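Local structure of MmeI (Methylophilus methylotrophus, 5HR4) at residues 322-330 and 475-483; 354-365 and 403-413. The protein is a Type IIL restriction-modification enzyme that binds DNA and probably transfers a methyl group from S-adenosyl-L-methionine to N6 of adenine. One frame throughout, in Å; residues are numbered along the deposited sequence.

In the fold
Both contacts are buried and lie about 11 Å apart, centre to centre, in the methyltransferase domain. Contact 2 pairs two parallel strands, 359-361 and 409-413, while contact 1 packs helix 318-340 on strand 477-480, the neighbour of 359-361 on its other side. Phe360 joins the two by backbone bonds, probably to Phe477 and Leu479, and the ring of Phe359 meets Phe329 and Phe477 of contact 1. The chemistry differs with place: contact 1 is entirely apolar where helix meets strand, whereas contact 2 is held by backbone hydrogen bonds and, at its less buried end, by a salt bridge. Both run into the sinefungin pocket, at the C-terminal ends of neighbouring parallel strands.

Contact 1 (322-330 and 475-483); sequences LKLIKPLFL and CCFILGNPP. With SFG (sinefungin), chain H; nucleotides of chain B.
Phe329 and Phe477 meet where helix 318-340 packs on strand 477-480, their ring planes inclined by 47° and their centroids 4.8 Å apart. CD1 of Phe329 sits over one face of the Phe477 ring, offset toward the rim. The tightly packed part centres on Leu479: with CG held between its backbone N and carbonyl carbon (chi1 40°), it offers CD2 to several helix side chains at once. That methyl lies in the plane of the Phe329 ring, against its edge, with Phe329 CE1 3.6 Å from Leu479 CD2, and Ile325 CG2 approaches Leu479 CD2 equally closely. Leu324 CD2 rests on Leu479 CB at 3.7 Å, and Leu328 slides past Phe477 in the opposing direction. No hydrogen bond crosses; helix and strand run antiparallel (168°), their axes 9.6 Å apart. The helix flank turned from the strand is looser: Lys326 is exposed and forms a salt bridge with Asp331, and Pro327 is partly exposed. Beyond the strand, the chain turns polar. Asn481 ND2 donates to N1 of adenine DA7 of chain B at 3.2 Å, its OD1 accepts a weak bond from N6 of that base, and Asn481 O accepts from sinefungin NE at 2.9 Å. Asn481, Pro482 and Pro483 thus form the Asn-Pro-Pro motif that holds the adenine beside the cofactor site in N6-adenine methyltransferases.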
loop_
_atom_site.group_PDB
_atom_site.type_symbol
_atom_site.label_atom_id
_atom_site.label_comp_id
_atom_site.label_asym_id
_atom_site.label_seq_id
_atom_site.Cartn_x
_atom_site.Cartn_y
_atom_site.Cartn_z
ATOM N N LEU A 322 -1.246 -10.736 10.567
ATOM C CA LEU A 322 -0.484 -11.741 11.314
ATOM C C LEU A 322 1.013 -11.655 11.011
ATOM O O LEU A 322 1.832 -11.807 11.922
ATOM C CB LEU A 322 -1.039 -13.143 11.048
ATOM C CG LEU A 322 -2.434 -13.327 11.676
ATOM C CD1 LEU A 322 -3.238 -14.544 11.167
ATOM C CD2 LEU A 322 -2.295 -13.387 13.178
ATOM N N LYS A 323 1.408 -11.367 9.758
ATOM C CA LYS A 323 2.842 -11.181 9.512
ATOM C C LYS A 323 3.381 -9.961 10.240
ATOM O O LYS A 323 4.599 -9.833 10.406
ATOM C CB LYS A 323 3.197 -10.998 8.024
ATOM C CG LYS A 323 2.222 -11.492 7.012
ATOM C CD LYS A 323 2.401 -10.710 5.726
ATOM C CE LYS A 323 2.592 -11.625 4.534
ATOM N NZ LYS A 323 2.694 -10.828 3.288
ATOM N N LEU A 324 2.504 -9.038 10.638
ATOM C CA LEU A 324 2.968 -7.839 11.314
ATOM C C LEU A 324 2.931 -7.973 12.838
ATOM O O LEU A 324 3.891 -7.578 13.516
ATOM C CB LEU A 324 2.143 -6.644 10.842
ATOM C CG LEU A 324 2.552 -5.254 11.315
ATOM C CD1 LEU A 324 2.019 -4.302 10.311
ATOM C CD2 LEU A 324 1.983 -4.913 12.692
ATOM N N ILE A 325 1.865 -8.545 13.406
ATOM C CA ILE A 325 1.816 -8.643 14.863
ATOM C C ILE A 325 2.604 -9.828 15.428
ATOM O O ILE A 325 2.933 -9.814 16.624
ATOM C CB ILE A 325 0.367 -8.701 15.382
ATOM C CG1 ILE A 325 -0.318 -9.997 14.943
ATOM C CG2 ILE A 325 -0.425 -7.445 14.941
ATOM C CD1 ILE A 325 -1.769 -10.116 15.375
ATOM N N LYS A 326 2.910 -10.864 14.643
ATOM C CA LYS A 326 3.680 -11.968 15.225
ATOM C C LYS A 326 5.074 -11.514 15.632
ATOM O O LYS A 326 5.437 -11.693 16.808
ATOM C CB LYS A 326 3.744 -13.171 14.273
ATOM C CG LYS A 326 2.453 -13.994 14.157
ATOM C CD LYS A 326 2.523 -14.949 12.949
ATOM C CE LYS A 326 2.705 -16.411 13.366
ATOM N NZ LYS A 326 3.851 -16.566 14.306
ATOM N N PRO A 327 5.880 -10.896 14.757
ATOM C CA PRO A 327 7.157 -10.338 15.225
ATOM C C PRO A 327 6.995 -9.164 16.172
ATOM O O PRO A 327 7.847 -8.981 17.045
ATOM C CB PRO A 327 7.861 -9.903 13.928
ATOM C CG PRO A 327 7.052 -10.470 12.816
ATOM C CD PRO A 327 5.667 -10.622 13.324
ATOM N N LEU A 328 5.952 -8.346 16.036
ATOM C CA LEU A 328 5.881 -7.149 16.872
ATOM C C LEU A 328 5.746 -7.516 18.345
ATOM O O LEU A 328 6.495 -7.011 19.191
ATOM C CB LEU A 328 4.728 -6.241 16.437
ATOM C CG LEU A 328 4.767 -4.812 17.022
ATOM C CD1 LEU A 328 6.116 -4.118 16.756
ATOM C CD2 LEU A 328 3.599 -3.945 16.525
ATOM N N PHE A 329 4.813 -8.403 18.678
ATOM C CA PHE A 329 4.693 -8.792 20.079
ATOM C C PHE A 329 4.276 -10.244 20.266
ATOM O O PHE A 329 4.723 -10.884 21.219
ATOM C CB PHE A 329 3.692 -7.885 20.809
ATOM C CG PHE A 329 2.377 -7.763 20.111
ATOM C CD1 PHE A 329 2.161 -6.754 19.189
ATOM C CD2 PHE A 329 1.354 -8.652 20.373
ATOM C CE1 PHE A 329 0.953 -6.643 18.527
ATOM C CE2 PHE A 329 0.143 -8.544 19.728
ATOM C CZ PHE A 329 -0.055 -7.534 18.791
ATOM N N LEU A 330 3.436 -10.767 19.363
ATOM C CA LEU A 330 2.645 -11.956 19.668
ATOM C C LEU A 330 3.534 -13.169 19.894
ATOM O O LEU A 330 3.424 -13.841 20.927
ATOM C CB LEU A 330 1.626 -12.212 18.554
ATOM C CG LEU A 330 0.668 -13.389 18.795
ATOM C CD1 LEU A 330 0.025 -13.280 20.139
ATOM C CD2 LEU A 330 -0.391 -13.529 17.720
ATOM N N CYS A 475 1.211 3.707 26.566
ATOM C CA CYS A 475 1.068 3.024 25.292
ATOM C C CYS A 475 2.179 1.997 25.109
ATOM O O CYS A 475 3.303 2.193 25.581
ATOM C CB CYS A 475 1.086 4.034 24.137
ATOM S SG CYS A 475 1.430 3.339 22.494
ATOM N N CYS A 476 1.860 0.907 24.398
ATOM C CA CYS A 476 2.810 -0.180 24.171
ATOM C C CYS A 476 3.135 -0.398 22.697
ATOM O O CYS A 476 4.312 -0.318 22.314
ATOM C CB CYS A 476 2.275 -1.472 24.792
ATOM S SG CYS A 476 2.205 -1.382 26.574
ATOM N N PHE A 477 2.148 -0.681 21.849
ATOM C CA PHE A 477 2.430 -0.942 20.448
ATOM C C PHE A 477 1.663 0.015 19.539
ATOM O O PHE A 477 0.510 0.369 19.809
ATOM C CB PHE A 477 2.118 -2.392 20.105
ATOM C CG PHE A 477 2.760 -3.349 21.027
ATOM C CD1 PHE A 477 4.035 -3.830 20.771
ATOM C CD2 PHE A 477 2.116 -3.749 22.183
ATOM C CE1 PHE A 477 4.647 -4.715 21.638
ATOM C CE2 PHE A 477 2.733 -4.623 23.060
ATOM C CZ PHE A 477 3.996 -5.109 22.779
ATOM N N ILE A 478 2.334 0.438 18.471
ATOM C CA ILE A 478 1.750 1.233 17.407
ATOM C C ILE A 478 1.828 0.386 16.147
ATOM O O ILE A 478 2.927 0.044 15.689
ATOM C CB ILE A 478 2.476 2.576 17.232
ATOM C CG1 ILE A 478 2.211 3.485 18.426
ATOM C CG2 ILE A 478 2.028 3.295 15.977
ATOM C CD1 ILE A 478 2.962 4.754 18.329
ATOM N N LEU A 479 0.668 0.020 15.603
ATOM C CA LEU A 479 0.620 -0.782 14.394
ATOM C C LEU A 479 -0.502 -0.305 13.491
ATOM O O LEU A 479 -1.507 0.231 13.959
ATOM C CB LEU A 479 0.418 -2.260 14.714
ATOM C CG LEU A 479 -0.549 -2.670 15.819
ATOM C CD1 LEU A 479 -1.948 -2.683 15.337
ATOM C CD2 LEU A 479 -0.166 -4.070 16.250
ATOM N N GLY A 480 -0.339 -0.525 12.197
ATOM C CA GLY A 480 -1.449 -0.336 11.291
ATOM C C GLY A 480 -0.986 -0.230 9.858
ATOM O O GLY A 480 0.202 -0.299 9.551
ATOM N N ASN A 481 -1.972 -0.028 8.980
ATOM C CA ASN A 481 -1.775 0.016 7.535
ATOM C C ASN A 481 -2.247 1.366 7.006
ATOM O O ASN A 481 -3.357 1.480 6.464
ATOM C CB ASN A 481 -2.508 -1.136 6.849
ATOM C CG ASN A 481 -2.338 -1.111 5.353
ATOM O OD1 ASN A 481 -1.379 -0.535 4.828
ATOM N ND2 ASN A 481 -3.271 -1.727 4.649
ATOM N N PRO A 482 -1.412 2.396 7.109
ATOM C CA PRO A 482 -1.818 3.759 6.714
ATOM C C PRO A 482 -1.949 3.904 5.206
ATOM O O PRO A 482 -1.338 3.138 4.437
ATOM C CB PRO A 482 -0.674 4.635 7.250
ATOM C CG PRO A 482 0.095 3.764 8.198
ATOM C CD PRO A 482 -0.072 2.367 7.714
ATOM N N PRO A 483 -2.698 4.921 4.744
ATOM C CA PRO A 483 -3.001 5.041 3.312
ATOM C C PRO A 483 -1.789 5.386 2.464
ATOM O O PRO A 483 -0.906 6.141 2.887
ATOM C CB PRO A 483 -4.028 6.174 3.273
ATOM C CG PRO A 483 -3.694 6.991 4.448
ATOM C CD PRO A 483 -3.362 5.985 5.509
HETATM N N SFG H . -6.136 -1.307 8.374
HETATM C CA SFG H . -7.515 -1.001 8.058
HETATM C C SFG H . -8.244 -2.324 7.917
HETATM O O SFG H . -7.597 -3.384 8.065
HETATM O OXT SFG H . -9.472 -2.371 7.665
HETATM C CB SFG H . -7.597 -0.214 6.755
HETATM C CG SFG H . -6.711 1.015 6.892
HETATM C CD SFG H . -6.608 1.611 5.506
HETATM N NE SFG H . -5.589 0.859 4.801
HETATM C "C5'" SFG H . -6.266 3.109 5.552
HETATM C "C4'" SFG H . -7.250 3.969 6.416
HETATM O "O4'" SFG H . -6.687 5.114 6.681
HETATM C "C3'" SFG H . -8.549 4.358 5.689
HETATM O "O3'" SFG H . -9.571 3.735 6.321
HETATM C "C2'" SFG H . -8.653 5.909 5.785
HETATM O "O2'" SFG H . -10.036 6.351 6.120
HETATM C "C1'" SFG H . -7.865 6.211 6.767
HETATM N N9 SFG H . -7.199 7.467 6.605
HETATM C C8 SFG H . -6.720 8.011 5.490
HETATM N N7 SFG H . -6.133 9.167 5.807
HETATM C C5 SFG H . -6.246 9.329 7.124
HETATM C C6 SFG H . -5.827 10.347 7.946
HETATM N N6 SFG H . -5.115 11.575 7.692
HETATM N N1 SFG H . -6.052 10.303 9.254
HETATM C C2 SFG H . -6.705 9.235 9.773
HETATM N N3 SFG H . -7.125 8.232 8.960
HETATM C C4 SFG H . -6.894 8.278 7.628
ATOM P P DA B 7 -1.313 5.573 -6.387
ATOM O OP1 DA B 7 -2.709 6.016 -6.661
ATOM O OP2 DA B 7 -0.492 6.325 -5.407
ATOM O "O5'" DA B 7 -1.349 4.027 -6.044
ATOM C "C5'" DA B 7 -1.360 3.567 -4.754
ATOM C "C4'" DA B 7 -2.043 2.237 -4.775
ATOM O "O4'" DA B 7 -2.083 1.680 -3.464
ATOM C "C3'" DA B 7 -3.475 2.268 -5.281
ATOM O "O3'" DA B 7 -3.644 1.161 -6.126
ATOM C "C2'" DA B 7 -4.306 2.151 -4.001
ATOM C "C1'" DA B 7 -3.398 1.315 -3.117
ATOM N N9 DA B 7 -3.493 1.585 -1.688
ATOM C C8 DA B 7 -3.594 2.800 -1.097
ATOM N N7 DA B 7 -3.576 2.752 0.202
ATOM C C5 DA B 7 -3.424 1.405 0.488
ATOM C C6 DA B 7 -3.319 0.685 1.708
ATOM N N6 DA B 7 -3.373 1.259 2.913
ATOM N N1 DA B 7 -3.171 -0.652 1.637
ATOM C C2 DA B 7 -3.123 -1.224 0.436
ATOM N N3 DA B 7 -3.199 -0.651 -0.771
ATOM C C4 DA B 7 -3.352 0.677 -0.667
#

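Contact 2 (354-365 and 403-413); sequences LRGLTFFDPACG and QINVDQFFGIE. With SFG (sinefungin), chain H.
Gln408 OE1 is gripped from opposite faces of its amide plane, by Arg355 NH1 at 2.7 Å and by Asn405 N at 2.8 Å. This polar cluster closes one end of a parallel strand pair, 359-361 with 409-413, the first two strands of the Rossmann-like methyltransferase fold, joined through helix 368-388 in a beta-alpha-beta crossover. The rotation of the Gln408 amide is fixed by NE2, which donates to Leu357 O over 3.1 Å in a nearly straight bond (171°). Bent at chi2 (59°), Arg355 passes beneath the backbone carbonyl of Gln403, which covers one guanidinium face, and grips Asp407 end-on; NH2 reaches Asp407 OD2 at 3.0 Å while NH1 takes OD1, both oxygens using syn lone pairs. Between the strands, Phe359 N, Phe410 N, Asp361 N and Ile412 N bond alternately across. On one face of the sheet the rings of Phe359 and Phe409 point the same way, near parallel (12°) but slid apart, with centroids 5.0 Å from each other. On the other face Ile412 CD1 meets the edge of the Phe360 ring, 3.8 Å from Phe360 CZ, and Phe410 stacks on His455. Past the strands, Cys364 N donates to Ile412 O, holding the Asp-Pro-Ala-Cys-Gly segment, which begins the glycine-rich cofactor loop, against strand 409-413. The Glu413 carboxylate takes both ribose hydroxyls of sinefungin, OE1 accepting from O3' at 3.0 Å and OE2 from O2' at 2.7 Å.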
loop_
_atom_site.group_PDB
_atom_site.type_symbol
_atom_site.label_atom_id
_atom_site.label_comp_id
_atom_site.label_asym_id
_atom_site.label_seq_id
_atom_site.Cartn_x
_atom_site.Cartn_y
_atom_site.Cartn_z
ATOM N N LEU A 354 -0.430 -9.001 30.587
ATOM C CA LEU A 354 -1.314 -8.995 29.425
ATOM C C LEU A 354 -2.418 -7.955 29.577
ATOM O O LEU A 354 -2.745 -7.252 28.619
ATOM C CB LEU A 354 -1.905 -10.388 29.175
ATOM C CG LEU A 354 -0.927 -11.485 28.697
ATOM C CD1 LEU A 354 -1.599 -12.838 28.520
ATOM C CD2 LEU A 354 -0.260 -11.100 27.397
ATOM N N ARG A 355 -2.976 -7.808 30.784
ATOM C CA ARG A 355 -4.070 -6.860 30.987
ATOM C C ARG A 355 -3.629 -5.420 30.760
ATOM O O ARG A 355 -4.442 -4.585 30.348
ATOM C CB ARG A 355 -4.648 -7.004 32.397
ATOM C CG ARG A 355 -5.738 -5.976 32.764
ATOM C CD ARG A 355 -6.941 -6.038 31.815
ATOM N NE ARG A 355 -7.962 -5.059 32.185
ATOM C CZ ARG A 355 -8.745 -4.397 31.333
ATOM N NH1 ARG A 355 -8.650 -4.589 30.025
ATOM N NH2 ARG A 355 -9.637 -3.538 31.797
ATOM N N GLY A 356 -2.359 -5.106 31.015
ATOM C CA GLY A 356 -1.881 -3.741 30.913
ATOM C C GLY A 356 -1.322 -3.333 29.567
ATOM O O GLY A 356 -0.769 -2.235 29.464
ATOM N N LEU A 357 -1.434 -4.179 28.537
ATOM C CA LEU A 357 -0.909 -3.880 27.207
ATOM C C LEU A 357 -1.919 -3.058 26.414
ATOM O O LEU A 357 -3.107 -3.392 26.386
ATOM C CB LEU A 357 -0.599 -5.168 26.448
ATOM C CG LEU A 357 0.555 -6.095 26.816
ATOM C CD1 LEU A 357 0.505 -7.281 25.872
ATOM C CD2 LEU A 357 1.908 -5.404 26.699
ATOM N N THR A 358 -1.452 -2.000 25.756
ATOM C CA THR A 358 -2.327 -1.145 24.956
ATOM C C THR A 358 -1.878 -1.156 23.499
ATOM O O THR A 358 -0.671 -1.189 23.209
ATOM C CB THR A 358 -2.354 0.296 25.489
ATOM O OG1 THR A 358 -1.018 0.786 25.643
ATOM C CG2 THR A 358 -3.026 0.353 26.836
ATOM N N PHE A 359 -2.852 -1.139 22.582
ATOM C CA PHE A 359 -2.590 -1.184 21.145
ATOM C C PHE A 359 -3.194 0.036 20.458
ATOM O O PHE A 359 -4.335 0.411 20.733
ATOM C CB PHE A 359 -3.142 -2.480 20.549
ATOM C CG PHE A 359 -2.590 -3.720 21.208
ATOM C CD1 PHE A 359 -1.461 -4.354 20.697
ATOM C CD2 PHE A 359 -3.168 -4.220 22.362
ATOM C CE1 PHE A 359 -0.938 -5.455 21.308
ATOM C CE2 PHE A 359 -2.649 -5.346 22.969
ATOM C CZ PHE A 359 -1.535 -5.962 22.437
ATOM N N PHE A 360 -2.433 0.628 19.537
ATOM C CA PHE A 360 -2.738 1.949 18.987
ATOM C C PHE A 360 -2.530 1.950 17.473
ATOM O O PHE A 360 -1.386 1.953 17.000
ATOM C CB PHE A 360 -1.849 2.992 19.667
ATOM C CG PHE A 360 -2.217 4.409 19.378
ATOM C CD1 PHE A 360 -3.364 4.729 18.658
ATOM C CD2 PHE A 360 -1.408 5.435 19.845
ATOM C CE1 PHE A 360 -3.686 6.051 18.378
ATOM C CE2 PHE A 360 -1.715 6.753 19.583
ATOM C CZ PHE A 360 -2.863 7.067 18.841
ATOM N N ASP A 361 -3.630 1.988 16.714
ATOM C CA ASP A 361 -3.595 2.010 15.250
ATOM C C ASP A 361 -3.976 3.393 14.712
ATOM O O ASP A 361 -5.175 3.702 14.579
ATOM C CB ASP A 361 -4.528 0.932 14.686
ATOM C CG ASP A 361 -4.434 0.780 13.149
ATOM O OD1 ASP A 361 -3.800 1.628 12.461
ATOM O OD2 ASP A 361 -5.034 -0.197 12.619
ATOM N N PRO A 362 -2.990 4.237 14.331
ATOM C CA PRO A 362 -3.267 5.644 14.006
ATOM C C PRO A 362 -3.792 5.871 12.594
ATOM O O PRO A 362 -3.565 6.937 12.014
ATOM C CB PRO A 362 -1.897 6.319 14.180
ATOM C CG PRO A 362 -0.868 5.173 14.295
ATOM C CD PRO A 362 -1.586 3.882 14.077
ATOM N N ALA A 363 -4.489 4.877 12.040
ATOM C CA ALA A 363 -5.123 4.937 10.727
ATOM C C ALA A 363 -5.957 3.669 10.579
ATOM O O ALA A 363 -5.888 2.976 9.559
ATOM C CB ALA A 363 -4.072 5.069 9.617
ATOM N N CYS A 364 -6.756 3.367 11.599
ATOM C CA CYS A 364 -7.172 2.001 11.867
ATOM C C CYS A 364 -8.212 1.452 10.896
ATOM O O CYS A 364 -8.497 0.251 10.961
ATOM C CB CYS A 364 -7.703 1.905 13.299
ATOM S SG CYS A 364 -9.287 2.691 13.510
ATOM N N GLY A 365 -8.792 2.266 10.023
ATOM C CA GLY A 365 -9.797 1.729 9.115
ATOM C C GLY A 365 -10.985 1.158 9.869
ATOM O O GLY A 365 -11.492 1.769 10.812
ATOM N N GLN A 403 -9.750 -10.989 32.348
ATOM C CA GLN A 403 -9.287 -9.613 32.507
ATOM C C GLN A 403 -9.291 -8.814 31.203
ATOM O O GLN A 403 -9.862 -7.713 31.142
ATOM C CB GLN A 403 -7.887 -9.600 33.113
ATOM C CG GLN A 403 -7.882 -9.749 34.615
ATOM C CD GLN A 403 -6.627 -9.171 35.222
ATOM O OE1 GLN A 403 -6.444 -7.952 35.254
ATOM N NE2 GLN A 403 -5.742 -10.039 35.693
ATOM N N ILE A 404 -8.666 -9.379 30.163
ATOM C CA ILE A 404 -8.465 -8.690 28.895
ATOM C C ILE A 404 -9.788 -8.172 28.326
ATOM O O ILE A 404 -10.842 -8.811 28.457
ATOM C CB ILE A 404 -7.730 -9.655 27.950
ATOM C CG1 ILE A 404 -6.345 -9.914 28.537
ATOM C CG2 ILE A 404 -7.571 -9.093 26.551
ATOM C CD1 ILE A 404 -5.661 -11.106 27.963
ATOM N N ASN A 405 -9.747 -6.980 27.726
ATOM C CA ASN A 405 -10.983 -6.325 27.309
ATOM C C ASN A 405 -10.671 -5.219 26.308
ATOM O O ASN A 405 -9.529 -4.770 26.163
ATOM C CB ASN A 405 -11.753 -5.765 28.514
ATOM C CG ASN A 405 -13.263 -5.916 28.369
ATOM O OD1 ASN A 405 -13.806 -5.959 27.253
ATOM N ND2 ASN A 405 -13.947 -6.000 29.496
ATOM N N VAL A 406 -11.731 -4.767 25.632
ATOM C CA VAL A 406 -11.616 -3.792 24.553
ATOM C C VAL A 406 -11.059 -2.454 25.021
ATOM O O VAL A 406 -10.495 -1.715 24.215
ATOM C CB VAL A 406 -12.990 -3.618 23.878
ATOM C CG1 VAL A 406 -13.433 -4.942 23.295
ATOM C CG2 VAL A 406 -14.019 -3.148 24.904
ATOM N N ASP A 407 -11.166 -2.129 26.292
ATOM C CA ASP A 407 -10.570 -0.841 26.695
ATOM C C ASP A 407 -9.074 -0.811 26.532
ATOM O O ASP A 407 -8.440 0.143 26.949
ATOM C CB ASP A 407 -10.941 -0.472 28.142
ATOM C CG ASP A 407 -10.652 -1.589 29.148
ATOM O OD1 ASP A 407 -9.772 -2.439 28.907
ATOM O OD2 ASP A 407 -11.307 -1.593 30.218
ATOM N N GLN A 408 -8.434 -1.808 25.945
ATOM C CA GLN A 408 -7.003 -1.777 25.703
ATOM C C GLN A 408 -6.666 -1.359 24.276
ATOM O O GLN A 408 -5.484 -1.307 23.919
ATOM C CB GLN A 408 -6.392 -3.150 26.017
ATOM C CG GLN A 408 -6.812 -3.679 27.372
ATOM C CD GLN A 408 -6.395 -5.128 27.638
ATOM O OE1 GLN A 408 -7.195 -5.929 28.127
ATOM N NE2 GLN A 408 -5.151 -5.468 27.313
ATOM N N PHE A 409 -7.661 -1.009 23.465
ATOM C CA PHE A 409 -7.429 -0.746 22.053
ATOM C C PHE A 409 -7.856 0.668 21.670
ATOM O O PHE A 409 -8.920 1.151 22.079
ATOM C CB PHE A 409 -8.128 -1.814 21.220
ATOM C CG PHE A 409 -7.576 -3.184 21.468
ATOM C CD1 PHE A 409 -8.013 -3.941 22.548
ATOM C CD2 PHE A 409 -6.570 -3.692 20.659
ATOM C CE1 PHE A 409 -7.467 -5.229 22.792
ATOM C CE2 PHE A 409 -6.031 -4.952 20.890
ATOM C CZ PHE A 409 -6.476 -5.718 21.967
ATOM N N PHE A 410 -6.997 1.318 20.884
ATOM C CA PHE A 410 -7.035 2.741 20.602
ATOM C C PHE A 410 -6.805 2.931 19.111
ATOM O O PHE A 410 -5.944 2.261 18.535
ATOM C CB PHE A 410 -5.938 3.490 21.392
ATOM C CG PHE A 410 -6.090 3.424 22.900
ATOM C CD1 PHE A 410 -5.597 2.344 23.628
ATOM C CD2 PHE A 410 -6.705 4.462 23.596
ATOM C CE1 PHE A 410 -5.736 2.292 25.033
ATOM C CE2 PHE A 410 -6.853 4.410 24.985
ATOM C CZ PHE A 410 -6.371 3.323 25.700
ATOM N N GLY A 411 -7.545 3.845 18.484
ATOM C CA GLY A 411 -7.409 4.031 17.050
ATOM C C GLY A 411 -7.879 5.392 16.585
ATOM O O GLY A 411 -8.770 6.002 17.189
ATOM N N ILE A 412 -7.289 5.858 15.477
ATOM C CA ILE A 412 -7.681 7.095 14.799
ATOM C C ILE A 412 -8.120 6.760 13.370
ATOM O O ILE A 412 -7.423 6.028 12.655
ATOM C CB ILE A 412 -6.527 8.116 14.772
ATOM C CG1 ILE A 412 -5.966 8.398 16.171
ATOM C CG2 ILE A 412 -7.007 9.391 14.163
ATOM C CD1 ILE A 412 -4.587 9.076 16.166
ATOM N N GLU A 413 -9.250 7.324 12.941
ATOM C CA GLU A 413 -9.828 7.006 11.638
ATOM C C GLU A 413 -10.636 8.208 11.132
ATOM O O GLU A 413 -11.471 8.758 11.856
ATOM C CB GLU A 413 -10.685 5.736 11.757
ATOM C CG GLU A 413 -11.669 5.455 10.628
ATOM C CD GLU A 413 -11.015 5.371 9.233
ATOM O OE1 GLU A 413 -9.899 4.813 9.119
ATOM O OE2 GLU A 413 -11.621 5.873 8.245
HETATM N N SFG H . -6.136 -1.307 8.374
HETATM C CA SFG H . -7.515 -1.001 8.058
HETATM C C SFG H . -8.244 -2.324 7.917
HETATM O O SFG H . -7.597 -3.384 8.065
HETATM O OXT SFG H . -9.472 -2.371 7.665
HETATM C CB SFG H . -7.597 -0.214 6.755
HETATM C CG SFG H . -6.711 1.015 6.892
HETATM C CD SFG H . -6.608 1.611 5.506
HETATM N NE SFG H . -5.589 0.859 4.801
HETATM C "C5'" SFG H . -6.266 3.109 5.552
HETATM C "C4'" SFG H . -7.250 3.969 6.416
HETATM O "O4'" SFG H . -6.687 5.114 6.681
HETATM C "C3'" SFG H . -8.549 4.358 5.689
HETATM O "O3'" SFG H . -9.571 3.735 6.321
HETATM C "C2'" SFG H . -8.653 5.909 5.785
HETATM O "O2'" SFG H . -10.036 6.351 6.120
HETATM C "C1'" SFG H . -7.865 6.211 6.767
HETATM N N9 SFG H . -7.199 7.467 6.605
HETATM C C8 SFG H . -6.720 8.011 5.490
HETATM N N7 SFG H . -6.133 9.167 5.807
HETATM C C5 SFG H . -6.246 9.329 7.124
HETATM C C6 SFG H . -5.827 10.347 7.946
HETATM N N6 SFG H . -5.115 11.575 7.692
HETATM N N1 SFG H . -6.052 10.303 9.254
HETATM C C2 SFG H . -6.705 9.235 9.773
HETATM N N3 SFG H . -7.125 8.232 8.960
HETATM C C4 SFG H . -6.894 8.278 7.628
#